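Local atomic coordinates of B-agarase (PDB entry 5Z6P), a protein that has agarase activity as a member of glycoside hydrolase family 50, probably hydrolysing beta-galactosidic linkages of agarose. Residues 193-198 against 645-650; 596-601 against 613-618; 669-674 against 682-687. All coordinates share one frame; numbering follows the deposited sequence.

Overall arrangement
Contacts 1 and 3 lie next to each other, with centres about 12 Å apart, at the domain junction. Contact 1 joins the carbohydrate-binding-like N-terminal domain to a loop of the glycosidase barrel; contact 3 is internal to another barrel loop, tied to the N-terminal domain through Gln110. Tyr645 links them, lying against His670, Leu683 and Val684. Residues 645-650 of contact 1 follow strand 640-643, and both segments of contact 3 follow the neighbouring strand 664-668. Contact 2, centred about 29 Å from contact 1 and 31 Å from contact 3, is helix-strand packing within the catalytic domain. Along the chain it is nested inside the loop closed by contact 1, and contact 3 comes last.

Contact 1: residues 193-198 against 645-650; sequences HGSLLD and YKEGLH
Glu647, in the loop after barrel strand 640-643, reaches into the 193-198 loop of the carbohydrate-binding-like domain, making a loop-to-loop interface between the two domains. Its CB lies 3.2 Å from Gly194 O, and CG remains close to the same carbonyl. CG stands anti to the carbonyl carbon (chi1 -64°) and the chain then runs extended, which carries CD past Ser195 CA. At the tip, OE1 takes two donors on the same face of the carboxylate plane, both well out of that plane. Ser195 OG donates to OE1 over 2.8 Å, while Leu196 N approaches at 3.1 Å in a nearly straight bond (165° at the hydrogen). Two donors thus hold OE1. The nearest atom to OE2 across the contact is again Ser195 OG, 3.1 Å away. The serine hydroxyl is itself held by His199 NE2, a second-shell partner from the start of strand 199-210.

The backbone supports the same register, with Glu647 N bonded to Gly194 O at 3.0 Å. Beside it, Lys646 bends at chi2 (-70°) and passes the glycine with its CD 4.1 Å from Gly194 CA. Its NZ then donates to His193 NE2, 2.9 Å away and close to the imidazole plane, a bond that would favour a neutral ring with NE2 unprotonated.

On the other flank, Leu196 lays CD1 against Glu647 O and CD2 against Gly648 CA, while its side chain also touches Thr702 of helix 689-704. His650 completes the interface: NE2 bonds to Ser71 O of the N-terminal domain, and the ring edge brings CD2 within 3.3 Å of Ser195 O.

Contact 2: residues 596-601 against 613-618; sequences SEYFRV and HLYLGC
Phe599 meets Cys618 and Tyr615 where helix 581-609 of the barrel packs on the strand that follows it, 614-615, and on the loop beyond. The sulfur of Cys618 lies at the rim of the phenyl ring, SG 3.5 Å from Phe599 CZ and close to the ring plane, a sulfur-aromatic contact made edge-on. Further round the same rim, Tyr615 OH approaches Phe599 CD1 at 3.5 Å, the Tyr615 side chain running nearly perpendicular to that of Phe599. Tyr615 can reach the helix because its CG is anti to the backbone N (chi1 169°), which directs the phenol across the gap between strand and helix.

One face of the Phe599 ring is taken by its neighbour in sequence: Tyr598 CD2 stands 3.6 Å above the plane, over the ring centre. Farther out, Trp512 meets the rings of Tyr598 and Phe599 and also touches Cys618. Val602, Lys603 and Leu606, one to two turns farther along the helix, pack on Tyr615, and backbone bonds of Leu614 and Leu616 with Ile504, and of Gly617 with Ile506, fix the strand beside strand 501-506.

The two phenols are joined by a water. Tyr598 OH, also bonded to Asp507 OD2, accepts from it at 2.7 Å. The same water lies in the plane of the Tyr615 ring, 2.9 Å from Tyr615 OH.

Contact 3: residues 669-674 against 682-687; sequences FHFGAL and GLVTAC
Phe671 and Val684 run alongside each other in the same direction, where two extended stretches of the loop between strand 664-668 and helix 689-704 pair in parallel through a single beta bridge. The nearest atoms are Phe671 CE1 and Val684 CG1, 3.4 Å apart, with the methyl oblique to the ring. Placing CG1 anti to the backbone N (chi1 -173°) presents this methyl to the phenyl group, which in turn packs on Met695 and Tyr699 of the helix.

His670 is turned differently, crossing Leu683 obliquely. Its ring offers NE2 edge-on to the backbone, and Leu683 N donates to it at 3.2 Å, only 5° out of the imidazole plane. Leu683 CB lies 3.6 Å from His670 NE2, and Leu683 CG lies 4.1 Å from His670 CE1.

One residue beyond Phe671 and Val684, Gly672 bridges Thr685. Gly672 N bonds to Val684 O at 3.1 Å, and Ala686 N to Gly672 O at 2.8 Å. Gln110 of the N-terminal domain bonds to Leu683 O and Thr685 N, tying this loop to that domain. Beyond the bridge, a water accepts from Leu674 N and donates to Cys687 O at 2.9 Å.

Contact 1: residues 193-198 against 645-650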
ATOM      1  N   HIS A 193     -15.326   4.333  -3.538  1.00 17.29           N
ATOM      2  CA  HIS A 193     -15.105   4.500  -2.112  1.00 20.24           C
ATOM      3  C   HIS A 193     -13.786   5.179  -1.799  1.00 19.67           C
ATOM      4  O   HIS A 193     -12.918   5.290  -2.653  1.00 17.90           O
ATOM      5  CB  HIS A 193     -15.188   3.144  -1.396  1.00 20.36           C
ATOM      6  CG  HIS A 193     -13.958   2.305  -1.534  1.00 19.44           C
ATOM      7  ND1 HIS A 193     -13.743   1.475  -2.612  1.00 21.05           N
ATOM      8  CD2 HIS A 193     -12.879   2.165  -0.729  1.00 18.39           C
ATOM      9  CE1 HIS A 193     -12.582   0.860  -2.465  1.00 21.48           C
ATOM     10  NE2 HIS A 193     -12.040   1.257  -1.326  1.00 22.01           N
ATOM     11  N   GLY A 194     -13.671   5.659  -0.567  1.00 17.08           N
ATOM     12  CA  GLY A 194     -12.474   6.321  -0.095  1.00 17.17           C
ATOM     13  C   GLY A 194     -12.156   7.602  -0.850  1.00 21.46           C
ATOM     14  O   GLY A 194     -11.000   7.998  -0.963  1.00 19.02           O
ATOM     15  N   SER A 195     -13.181   8.250  -1.376  1.00 16.79           N
ATOM     16  CA  SER A 195     -12.953   9.411  -2.213  1.00 17.94           C
ATOM     17  C   SER A 195     -13.123  10.717  -1.439  1.00 18.29           C
ATOM     18  O   SER A 195     -13.836  10.756  -0.446  1.00 19.00           O
ATOM     19  CB  SER A 195     -13.897   9.389  -3.403  1.00 17.91           C
ATOM     20  OG  SER A 195     -13.524  10.372  -4.337  1.00 21.30           O
ATOM     21  N   LEU A 196     -12.468  11.782  -1.899  1.00 18.23           N
ATOM     22  CA  LEU A 196     -12.644  13.096  -1.281  1.00 19.13           C
ATOM     23  C   LEU A 196     -13.707  13.916  -2.006  1.00 21.77           C
ATOM     24  O   LEU A 196     -14.016  15.043  -1.614  1.00 23.15           O
ATOM     25  CB  LEU A 196     -11.336  13.875  -1.265  1.00 18.56           C
ATOM     26  CG  LEU A 196     -10.201  13.302  -0.420  1.00 17.05           C
ATOM     27  CD1 LEU A 196      -9.062  14.261  -0.499  1.00 13.08           C
ATOM     28  CD2 LEU A 196     -10.647  13.107   1.021  1.00 17.98           C
ATOM     29  N   LEU A 197     -14.270  13.336  -3.059  1.00 22.51           N
ATOM     30  CA  LEU A 197     -15.163  14.066  -3.940  1.00 20.60           C
ATOM     31  C   LEU A 197     -16.361  13.226  -4.320  1.00 20.48           C
ATOM     32  O   LEU A 197     -16.315  12.011  -4.232  1.00 22.17           O
ATOM     33  CB  LEU A 197     -14.419  14.502  -5.202  1.00 17.99           C
ATOM     34  CG  LEU A 197     -13.137  15.311  -5.014  1.00 19.34           C
ATOM     35  CD1 LEU A 197     -12.399  15.437  -6.332  1.00 20.65           C
ATOM     36  CD2 LEU A 197     -13.457  16.675  -4.440  1.00 22.06           C
ATOM     37  N   ASP A 198     -17.439  13.884  -4.732  1.00 19.89           N
ATOM     38  CA  ASP A 198     -18.562  13.197  -5.345  1.00 19.45           C
ATOM     39  C   ASP A 198     -18.183  12.836  -6.771  1.00 16.52           C
ATOM     40  O   ASP A 198     -17.216  13.354  -7.296  1.00 21.96           O
ATOM     41  CB  ASP A 198     -19.817  14.072  -5.319  1.00 18.56           C
ATOM     42  CG  ASP A 198     -20.412  14.194  -3.922  1.00 24.12           C
ATOM     43  OD1 ASP A 198     -20.148  13.314  -3.063  1.00 21.88           O
ATOM     44  OD2 ASP A 198     -21.154  15.161  -3.686  1.00 27.68           O
ATOM     45  N   TYR A 645      -4.019   4.021   1.818  1.00 14.79           N
ATOM     46  CA  TYR A 645      -4.089   4.148   0.375  1.00 12.03           C
ATOM     47  C   TYR A 645      -5.518   4.454  -0.041  1.00 14.55           C
ATOM     48  O   TYR A 645      -6.239   3.580  -0.502  1.00 18.87           O
ATOM     49  CB  TYR A 645      -3.586   2.871  -0.283  1.00 13.44           C
ATOM     50  CG  TYR A 645      -2.086   2.669  -0.150  1.00 13.76           C
ATOM     51  CD1 TYR A 645      -1.204   3.346  -0.986  1.00 15.02           C
ATOM     52  CD2 TYR A 645      -1.553   1.817   0.809  1.00 12.76           C
ATOM     53  CE1 TYR A 645       0.167   3.166  -0.889  1.00 13.43           C
ATOM     54  CE2 TYR A 645      -0.194   1.641   0.921  1.00 12.87           C
ATOM     55  CZ  TYR A 645       0.669   2.312   0.059  1.00 15.02           C
ATOM     56  OH  TYR A 645       2.028   2.136   0.152  1.00 14.23           O
ATOM     57  N   LYS A 646      -5.924   5.704   0.173  1.00 14.10           N
ATOM     58  CA  LYS A 646      -7.216   6.200  -0.276  1.00 16.54           C
ATOM     59  C   LYS A 646      -6.972   7.621  -0.773  1.00 13.98           C
ATOM     60  O   LYS A 646      -5.838   8.080  -0.787  1.00 14.64           O
ATOM     61  CB  LYS A 646      -8.260   6.164   0.852  1.00 15.96           C
ATOM     62  CG  LYS A 646      -8.514   4.781   1.476  1.00 11.98           C
ATOM     63  CD  LYS A 646      -9.233   3.833   0.535  1.00 16.78           C
ATOM     64  CE  LYS A 646      -8.996   2.373   0.927  1.00 13.33           C
ATOM     65  NZ  LYS A 646      -9.437   1.415  -0.128  1.00 19.89           N
ATOM     66  N   GLU A 647      -8.024   8.322  -1.162  1.00 14.61           N
ATOM     67  CA  GLU A 647      -7.849   9.660  -1.703  1.00 15.86           C
ATOM     68  C   GLU A 647      -7.482  10.675  -0.622  1.00 17.07           C
ATOM     69  O   GLU A 647      -6.994  11.757  -0.932  1.00 19.68           O
ATOM     70  CB  GLU A 647      -9.102  10.088  -2.458  1.00 16.52           C
ATOM     71  CG  GLU A 647      -9.393   9.232  -3.693  1.00 15.80           C
ATOM     72  CD  GLU A 647     -10.475   9.806  -4.585  1.00 17.09           C
ATOM     73  OE1 GLU A 647     -10.810  10.991  -4.436  1.00 18.26           O
ATOM     74  OE2 GLU A 647     -10.981   9.068  -5.452  1.00 20.30           O
ATOM     75  N   GLY A 648      -7.702  10.309   0.643  1.00 17.85           N
ATOM     76  CA  GLY A 648      -7.302  11.116   1.784  1.00 13.71           C
ATOM     77  C   GLY A 648      -7.961  10.598   3.061  1.00 17.36           C
ATOM     78  O   GLY A 648      -8.613   9.549   3.042  1.00 17.37           O
ATOM     79  N   LEU A 649      -7.793  11.332   4.160  1.00 16.52           N
ATOM     80  CA  LEU A 649      -8.341  10.945   5.460  1.00 19.75           C
ATOM     81  C   LEU A 649      -9.833  11.246   5.528  1.00 18.75           C
ATOM     82  O   LEU A 649     -10.268  12.200   6.181  1.00 21.93           O
ATOM     83  CB  LEU A 649      -7.597  11.654   6.605  1.00 16.67           C
ATOM     84  CG  LEU A 649      -6.075  11.502   6.593  1.00 16.65           C
ATOM     85  CD1 LEU A 649      -5.428  12.191   7.798  1.00 13.96           C
ATOM     86  CD2 LEU A 649      -5.692  10.027   6.546  1.00 15.69           C
ATOM     87  N   HIS A 650     -10.601  10.419   4.838  1.00 18.71           N
ATOM     88  CA  HIS A 650     -12.042  10.523   4.842  1.00 18.84           C
ATOM     89  C   HIS A 650     -12.571  10.549   6.281  1.00 19.16           C
ATOM     90  O   HIS A 650     -12.165   9.731   7.097  1.00 16.80           O
ATOM     91  CB  HIS A 650     -12.631   9.368   4.062  1.00 16.79           C
ATOM     92  CG  HIS A 650     -14.073   9.543   3.722  1.00 18.13           C
ATOM     93  ND1 HIS A 650     -15.073   9.450   4.664  1.00 18.42           N
ATOM     94  CD2 HIS A 650     -14.684   9.792   2.546  1.00 19.04           C
ATOM     95  CE1 HIS A 650     -16.240   9.640   4.082  1.00 18.98           C
ATOM     96  NE2 HIS A 650     -16.032   9.861   2.798  1.00 22.84           N
TER

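Contact 2: residues 596-601 against 613-618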
ATOM      1  N   SER A 596      -1.018  -5.391  23.509  1.00 14.54           N
ATOM      2  CA  SER A 596      -0.400  -4.473  24.483  1.00 14.97           C
ATOM      3  C   SER A 596       0.999  -4.933  24.889  1.00 14.21           C
ATOM      4  O   SER A 596       1.905  -4.115  25.049  1.00 12.08           O
ATOM      5  CB  SER A 596      -1.278  -4.313  25.731  1.00 13.98           C
ATOM      6  OG  SER A 596      -2.510  -3.704  25.413  1.00 13.42           O
ATOM      7  N   GLU A 597       1.177  -6.246  25.044  1.00 12.11           N
ATOM      8  CA  GLU A 597       2.486  -6.778  25.390  1.00 12.56           C
ATOM      9  C   GLU A 597       3.486  -6.673  24.235  1.00 11.79           C
ATOM     10  O   GLU A 597       4.646  -6.444  24.477  1.00 12.32           O
ATOM     11  CB  GLU A 597       2.386  -8.241  25.840  1.00 12.96           C
ATOM     12  CG  GLU A 597       3.690  -8.813  26.404  1.00 13.25           C
ATOM     13  CD  GLU A 597       4.077  -8.246  27.786  1.00 15.73           C
ATOM     14  OE1 GLU A 597       3.356  -7.396  28.340  1.00 17.83           O
ATOM     15  OE2 GLU A 597       5.118  -8.660  28.324  1.00 17.03           O
ATOM     16  N   TYR A 598       3.048  -6.859  22.991  1.00 11.14           N
ATOM     17  CA  TYR A 598       3.954  -6.606  21.870  1.00 12.23           C
ATOM     18  C   TYR A 598       4.482  -5.157  21.960  1.00 13.43           C
ATOM     19  O   TYR A 598       5.678  -4.911  21.925  1.00 12.04           O
ATOM     20  CB  TYR A 598       3.267  -6.841  20.516  1.00 14.75           C
ATOM     21  CG  TYR A 598       4.036  -6.269  19.319  1.00 12.08           C
ATOM     22  CD1 TYR A 598       5.020  -7.007  18.673  1.00 11.57           C
ATOM     23  CD2 TYR A 598       3.765  -4.987  18.844  1.00 13.00           C
ATOM     24  CE1 TYR A 598       5.731  -6.470  17.573  1.00 15.17           C
ATOM     25  CE2 TYR A 598       4.448  -4.448  17.771  1.00 15.80           C
ATOM     26  CZ  TYR A 598       5.431  -5.183  17.129  1.00 13.44           C
ATOM     27  OH  TYR A 598       6.097  -4.610  16.072  1.00 14.21           O
ATOM     28  N   PHE A 599       3.572  -4.200  22.095  1.00 14.70           N
ATOM     29  CA  PHE A 599       3.983  -2.807  22.079  1.00 14.88           C
ATOM     30  C   PHE A 599       4.800  -2.453  23.317  1.00 14.71           C
ATOM     31  O   PHE A 599       5.712  -1.635  23.225  1.00 14.81           O
ATOM     32  CB  PHE A 599       2.765  -1.891  21.926  1.00 15.28           C
ATOM     33  CG  PHE A 599       2.125  -1.962  20.557  1.00 12.60           C
ATOM     34  CD1 PHE A 599       2.795  -1.489  19.436  1.00 12.08           C
ATOM     35  CD2 PHE A 599       0.856  -2.490  20.394  1.00 12.66           C
ATOM     36  CE1 PHE A 599       2.214  -1.548  18.170  1.00 10.45           C
ATOM     37  CE2 PHE A 599       0.274  -2.571  19.127  1.00 13.27           C
ATOM     38  CZ  PHE A 599       0.965  -2.088  18.011  1.00 12.46           C
ATOM     39  N   ARG A 600       4.504  -3.095  24.452  1.00 12.12           N
ATOM     40  CA  ARG A 600       5.242  -2.848  25.698  1.00 12.14           C
ATOM     41  C   ARG A 600       6.685  -3.311  25.570  1.00 12.24           C
ATOM     42  O   ARG A 600       7.615  -2.587  25.945  1.00 11.38           O
ATOM     43  CB  ARG A 600       4.570  -3.548  26.910  1.00 13.72           C
ATOM     44  CG  ARG A 600       5.188  -3.204  28.286  1.00 13.28           C
ATOM     45  CD  ARG A 600       4.516  -3.949  29.501  1.00 13.96           C
ATOM     46  NE  ARG A 600       5.056  -5.300  29.616  1.00 17.57           N
ATOM     47  CZ  ARG A 600       6.116  -5.634  30.345  1.00 15.99           C
ATOM     48  NH1 ARG A 600       6.744  -4.732  31.084  1.00 16.18           N
ATOM     49  NH2 ARG A 600       6.542  -6.884  30.344  1.00 17.75           N
ATOM     50  N   VAL A 601       6.877  -4.516  25.034  1.00 12.77           N
ATOM     51  CA  VAL A 601       8.222  -5.080  24.947  1.00 11.65           C
ATOM     52  C   VAL A 601       9.077  -4.265  23.968  1.00 13.12           C
ATOM     53  O   VAL A 601      10.203  -3.890  24.292  1.00 12.74           O
ATOM     54  CB  VAL A 601       8.209  -6.570  24.529  1.00 13.52           C
ATOM     55  CG1 VAL A 601       9.600  -7.041  24.241  1.00 12.34           C
ATOM     56  CG2 VAL A 601       7.565  -7.441  25.633  1.00 16.42           C
ATOM     57  N   HIS A 613      14.578   8.931  21.553  1.00 16.96           N
ATOM     58  CA  HIS A 613      14.030   8.921  20.207  1.00 15.43           C
ATOM     59  C   HIS A 613      12.611   8.382  20.187  1.00 19.24           C
ATOM     60  O   HIS A 613      12.286   7.430  20.893  1.00 18.17           O
ATOM     61  CB  HIS A 613      14.909   8.098  19.273  1.00 15.20           C
ATOM     62  CG  HIS A 613      16.187   8.767  18.884  1.00 18.27           C
ATOM     63  ND1 HIS A 613      17.314   8.730  19.669  1.00 19.21           N
ATOM     64  CD2 HIS A 613      16.520   9.481  17.780  1.00 17.34           C
ATOM     65  CE1 HIS A 613      18.289   9.394  19.072  1.00 18.08           C
ATOM     66  NE2 HIS A 613      17.833   9.857  17.922  1.00 15.95           N
ATOM     67  N   LEU A 614      11.781   8.987  19.346  1.00 16.35           N
ATOM     68  CA  LEU A 614      10.388   8.626  19.216  1.00 13.92           C
ATOM     69  C   LEU A 614      10.191   7.217  18.677  1.00 14.68           C
ATOM     70  O   LEU A 614      10.840   6.796  17.718  1.00 14.33           O
ATOM     71  CB  LEU A 614       9.671   9.636  18.311  1.00 13.09           C
ATOM     72  CG  LEU A 614       9.606  11.070  18.864  1.00 16.01           C
ATOM     73  CD1 LEU A 614       8.926  12.010  17.889  1.00 16.18           C
ATOM     74  CD2 LEU A 614       8.893  11.115  20.200  1.00 19.74           C
ATOM     75  N   TYR A 615       9.298   6.489  19.325  1.00 17.35           N
ATOM     76  CA  TYR A 615       8.885   5.182  18.849  1.00 17.32           C
ATOM     77  C   TYR A 615       7.558   5.361  18.111  1.00 14.52           C
ATOM     78  O   TYR A 615       6.557   5.781  18.698  1.00 13.19           O
ATOM     79  CB  TYR A 615       8.775   4.197  20.021  1.00 15.53           C
ATOM     80  CG  TYR A 615       8.101   2.886  19.700  1.00 13.28           C
ATOM     81  CD1 TYR A 615       8.245   2.278  18.461  1.00 13.71           C
ATOM     82  CD2 TYR A 615       7.311   2.257  20.649  1.00 13.42           C
ATOM     83  CE1 TYR A 615       7.611   1.068  18.178  1.00 13.19           C
ATOM     84  CE2 TYR A 615       6.686   1.073  20.385  1.00 15.90           C
ATOM     85  CZ  TYR A 615       6.830   0.475  19.148  1.00 13.39           C
ATOM     86  OH  TYR A 615       6.186  -0.711  18.921  1.00 12.53           O
ATOM     87  N   LEU A 616       7.565   5.047  16.819  1.00 16.04           N
ATOM     88  CA  LEU A 616       6.476   5.437  15.936  1.00 16.88           C
ATOM     89  C   LEU A 616       5.527   4.310  15.582  1.00 15.14           C
ATOM     90  O   LEU A 616       4.694   4.467  14.713  1.00 15.45           O
ATOM     91  CB  LEU A 616       7.044   6.043  14.650  1.00 16.94           C
ATOM     92  CG  LEU A 616       8.037   7.187  14.858  1.00 13.96           C
ATOM     93  CD1 LEU A 616       8.677   7.529  13.540  1.00 14.17           C
ATOM     94  CD2 LEU A 616       7.410   8.429  15.477  1.00 12.95           C
ATOM     95  N   GLY A 617       5.648   3.168  16.250  1.00 14.13           N
ATOM     96  CA  GLY A 617       4.669   2.115  16.052  1.00 13.85           C
ATOM     97  C   GLY A 617       4.955   1.130  14.932  1.00 14.48           C
ATOM     98  O   GLY A 617       6.104   0.939  14.542  1.00 17.90           O
ATOM     99  N   CYS A 618       3.904   0.492  14.425  1.00 16.38           N
ATOM    100  CA  CYS A 618       4.055  -0.652  13.532  1.00 13.93           C
ATOM    101  C   CYS A 618       3.343  -0.523  12.196  1.00 12.21           C
ATOM    102  O   CYS A 618       3.182  -1.516  11.480  1.00 13.19           O
ATOM    103  CB  CYS A 618       3.551  -1.918  14.219  1.00 15.85           C
ATOM    104  SG  CYS A 618       1.816  -1.854  14.647  1.00 14.86           S
TER
HETATM  105  O   HOH W   1       6.105  -1.881  16.231  1.00 13.31           O

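Contact 3: residues 669-674 against 682-687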
ATOM      1  N   PHE A 669       1.102   6.377   1.288  1.00 14.03           N
ATOM      2  CA  PHE A 669      -0.039   6.625   0.406  1.00 12.02           C
ATOM      3  C   PHE A 669       0.521   6.871  -0.987  1.00 13.27           C
ATOM      4  O   PHE A 669       1.691   7.212  -1.127  1.00 13.31           O
ATOM      5  CB  PHE A 669      -0.887   7.823   0.863  1.00 13.47           C
ATOM      6  CG  PHE A 669      -0.232   9.160   0.665  1.00 12.99           C
ATOM      7  CD1 PHE A 669       0.732   9.615   1.540  1.00 13.37           C
ATOM      8  CD2 PHE A 669      -0.621   9.987  -0.377  1.00 15.49           C
ATOM      9  CE1 PHE A 669       1.329  10.856   1.365  1.00 13.70           C
ATOM     10  CE2 PHE A 669      -0.038  11.225  -0.572  1.00 13.57           C
ATOM     11  CZ  PHE A 669       0.942  11.668   0.296  1.00 16.04           C
ATOM     12  N   HIS A 670      -0.301   6.713  -2.012  1.00 13.61           N
ATOM     13  CA  HIS A 670       0.160   7.126  -3.330  1.00 15.57           C
ATOM     14  C   HIS A 670      -0.933   7.327  -4.345  1.00 13.91           C
ATOM     15  O   HIS A 670      -2.104   7.041  -4.103  1.00 15.00           O
ATOM     16  CB  HIS A 670       1.210   6.128  -3.883  1.00 13.34           C
ATOM     17  CG  HIS A 670       0.691   4.751  -4.176  1.00 14.03           C
ATOM     18  ND1 HIS A 670       1.428   3.614  -3.919  1.00 13.03           N
ATOM     19  CD2 HIS A 670      -0.460   4.329  -4.745  1.00 13.74           C
ATOM     20  CE1 HIS A 670       0.740   2.553  -4.298  1.00 14.11           C
ATOM     21  NE2 HIS A 670      -0.403   2.960  -4.814  1.00 14.50           N
ATOM     22  N   PHE A 671      -0.505   7.816  -5.502  1.00 14.23           N
ATOM     23  CA  PHE A 671      -1.361   7.975  -6.660  1.00 14.82           C
ATOM     24  C   PHE A 671      -0.598   7.605  -7.945  1.00 14.91           C
ATOM     25  O   PHE A 671       0.506   8.084  -8.171  1.00 15.28           O
ATOM     26  CB  PHE A 671      -1.881   9.419  -6.718  1.00 14.82           C
ATOM     27  CG  PHE A 671      -2.694   9.795  -5.525  1.00 15.17           C
ATOM     28  CD1 PHE A 671      -3.992   9.352  -5.396  1.00 14.06           C
ATOM     29  CD2 PHE A 671      -2.148  10.559  -4.505  1.00 15.57           C
ATOM     30  CE1 PHE A 671      -4.730   9.687  -4.286  1.00 14.64           C
ATOM     31  CE2 PHE A 671      -2.891  10.889  -3.400  1.00 14.07           C
ATOM     32  CZ  PHE A 671      -4.177  10.455  -3.292  1.00 11.74           C
ATOM     33  N   GLY A 672      -1.182   6.726  -8.753  1.00 13.60           N
ATOM     34  CA  GLY A 672      -0.611   6.386 -10.038  1.00 16.36           C
ATOM     35  C   GLY A 672      -1.522   6.559 -11.245  1.00 17.22           C
ATOM     36  O   GLY A 672      -2.728   6.770 -11.114  1.00 16.71           O
ATOM     37  N   ALA A 673      -0.935   6.479 -12.434  1.00 17.11           N
ATOM     38  CA  ALA A 673      -1.694   6.610 -13.673  1.00 16.89           C
ATOM     39  C   ALA A 673      -1.133   5.635 -14.699  1.00 17.75           C
ATOM     40  O   ALA A 673      -0.263   4.831 -14.378  1.00 17.05           O
ATOM     41  CB  ALA A 673      -1.655   8.034 -14.186  1.00 14.01           C
ATOM     42  N   LEU A 674      -1.650   5.681 -15.921  1.00 14.91           N
ATOM     43  CA  LEU A 674      -1.203   4.739 -16.938  1.00 17.56           C
ATOM     44  C   LEU A 674      -0.627   5.452 -18.152  1.00 22.67           C
ATOM     45  O   LEU A 674      -0.307   4.813 -19.143  1.00 22.27           O
ATOM     46  CB  LEU A 674      -2.352   3.822 -17.382  1.00 19.91           C
ATOM     47  CG  LEU A 674      -2.978   2.881 -16.350  1.00 18.93           C
ATOM     48  CD1 LEU A 674      -4.190   2.178 -16.919  1.00 16.97           C
ATOM     49  CD2 LEU A 674      -1.951   1.894 -15.856  1.00 16.11           C
ATOM     50  N   GLY A 682      -1.691   1.245  -9.798  1.00 19.63           N
ATOM     51  CA  GLY A 682      -1.540   1.140  -8.360  1.00 18.63           C
ATOM     52  C   GLY A 682      -2.840   1.083  -7.573  1.00 18.41           C
ATOM     53  O   GLY A 682      -3.888   0.728  -8.099  1.00 19.39           O
ATOM     54  N   LEU A 683      -2.769   1.446  -6.299  1.00 18.50           N
ATOM     55  CA  LEU A 683      -3.881   1.198  -5.377  1.00 17.26           C
ATOM     56  C   LEU A 683      -4.959   2.286  -5.461  1.00 16.45           C
ATOM     57  O   LEU A 683      -6.148   2.023  -5.316  1.00 16.13           O
ATOM     58  CB  LEU A 683      -3.340   1.078  -3.960  1.00 14.81           C
ATOM     59  CG  LEU A 683      -2.364  -0.085  -3.757  1.00 16.72           C
ATOM     60  CD1 LEU A 683      -1.816  -0.108  -2.329  1.00 14.73           C
ATOM     61  CD2 LEU A 683      -3.042  -1.396  -4.085  1.00 18.53           C
ATOM     62  N   VAL A 684      -4.510   3.512  -5.679  1.00 13.63           N
ATOM     63  CA  VAL A 684      -5.388   4.653  -5.881  1.00 14.74           C
ATOM     64  C   VAL A 684      -4.947   5.339  -7.176  1.00 14.34           C
ATOM     65  O   VAL A 684      -3.764   5.602  -7.364  1.00 14.94           O
ATOM     66  CB  VAL A 684      -5.329   5.626  -4.709  1.00 13.91           C
ATOM     67  CG1 VAL A 684      -6.376   6.717  -4.870  1.00 12.49           C
ATOM     68  CG2 VAL A 684      -5.496   4.876  -3.373  1.00 13.82           C
ATOM     69  N   THR A 685      -5.886   5.623  -8.067  1.00 14.43           N
ATOM     70  CA  THR A 685      -5.515   5.958  -9.436  1.00 15.54           C
ATOM     71  C   THR A 685      -6.029   7.303  -9.956  1.00 16.61           C
ATOM     72  O   THR A 685      -7.065   7.808  -9.531  1.00 17.57           O
ATOM     73  CB  THR A 685      -5.978   4.848 -10.408  1.00 14.84           C
ATOM     74  OG1 THR A 685      -7.406   4.821 -10.478  1.00 20.33           O
ATOM     75  CG2 THR A 685      -5.493   3.505  -9.947  1.00 16.85           C
ATOM     76  N   ALA A 686      -5.260   7.869 -10.885  1.00 14.50           N
ATOM     77  CA  ALA A 686      -5.562   9.130 -11.551  1.00 14.69           C
ATOM     78  C   ALA A 686      -5.616   8.885 -13.063  1.00 17.20           C
ATOM     79  O   ALA A 686      -5.157   7.848 -13.521  1.00 14.07           O
ATOM     80  CB  ALA A 686      -4.516  10.166 -11.214  1.00 15.56           C
ATOM     81  N   CYS A 687      -6.151   9.834 -13.835  1.00 17.45           N
ATOM     82  CA  CYS A 687      -6.277   9.634 -15.276  1.00 20.22           C
ATOM     83  C   CYS A 687      -5.029  10.092 -16.020  1.00 20.39           C
ATOM     84  O   CYS A 687      -4.850   9.784 -17.189  1.00 22.74           O
ATOM     85  CB  CYS A 687      -7.506  10.367 -15.840  1.00 22.04           C
ATOM     86  SG  CYS A 687      -7.405  12.143 -15.761  1.00 22.49           S
TER
HETATM   87  O   HOH W   2      -3.748   7.150 -17.511  1.00 20.37           O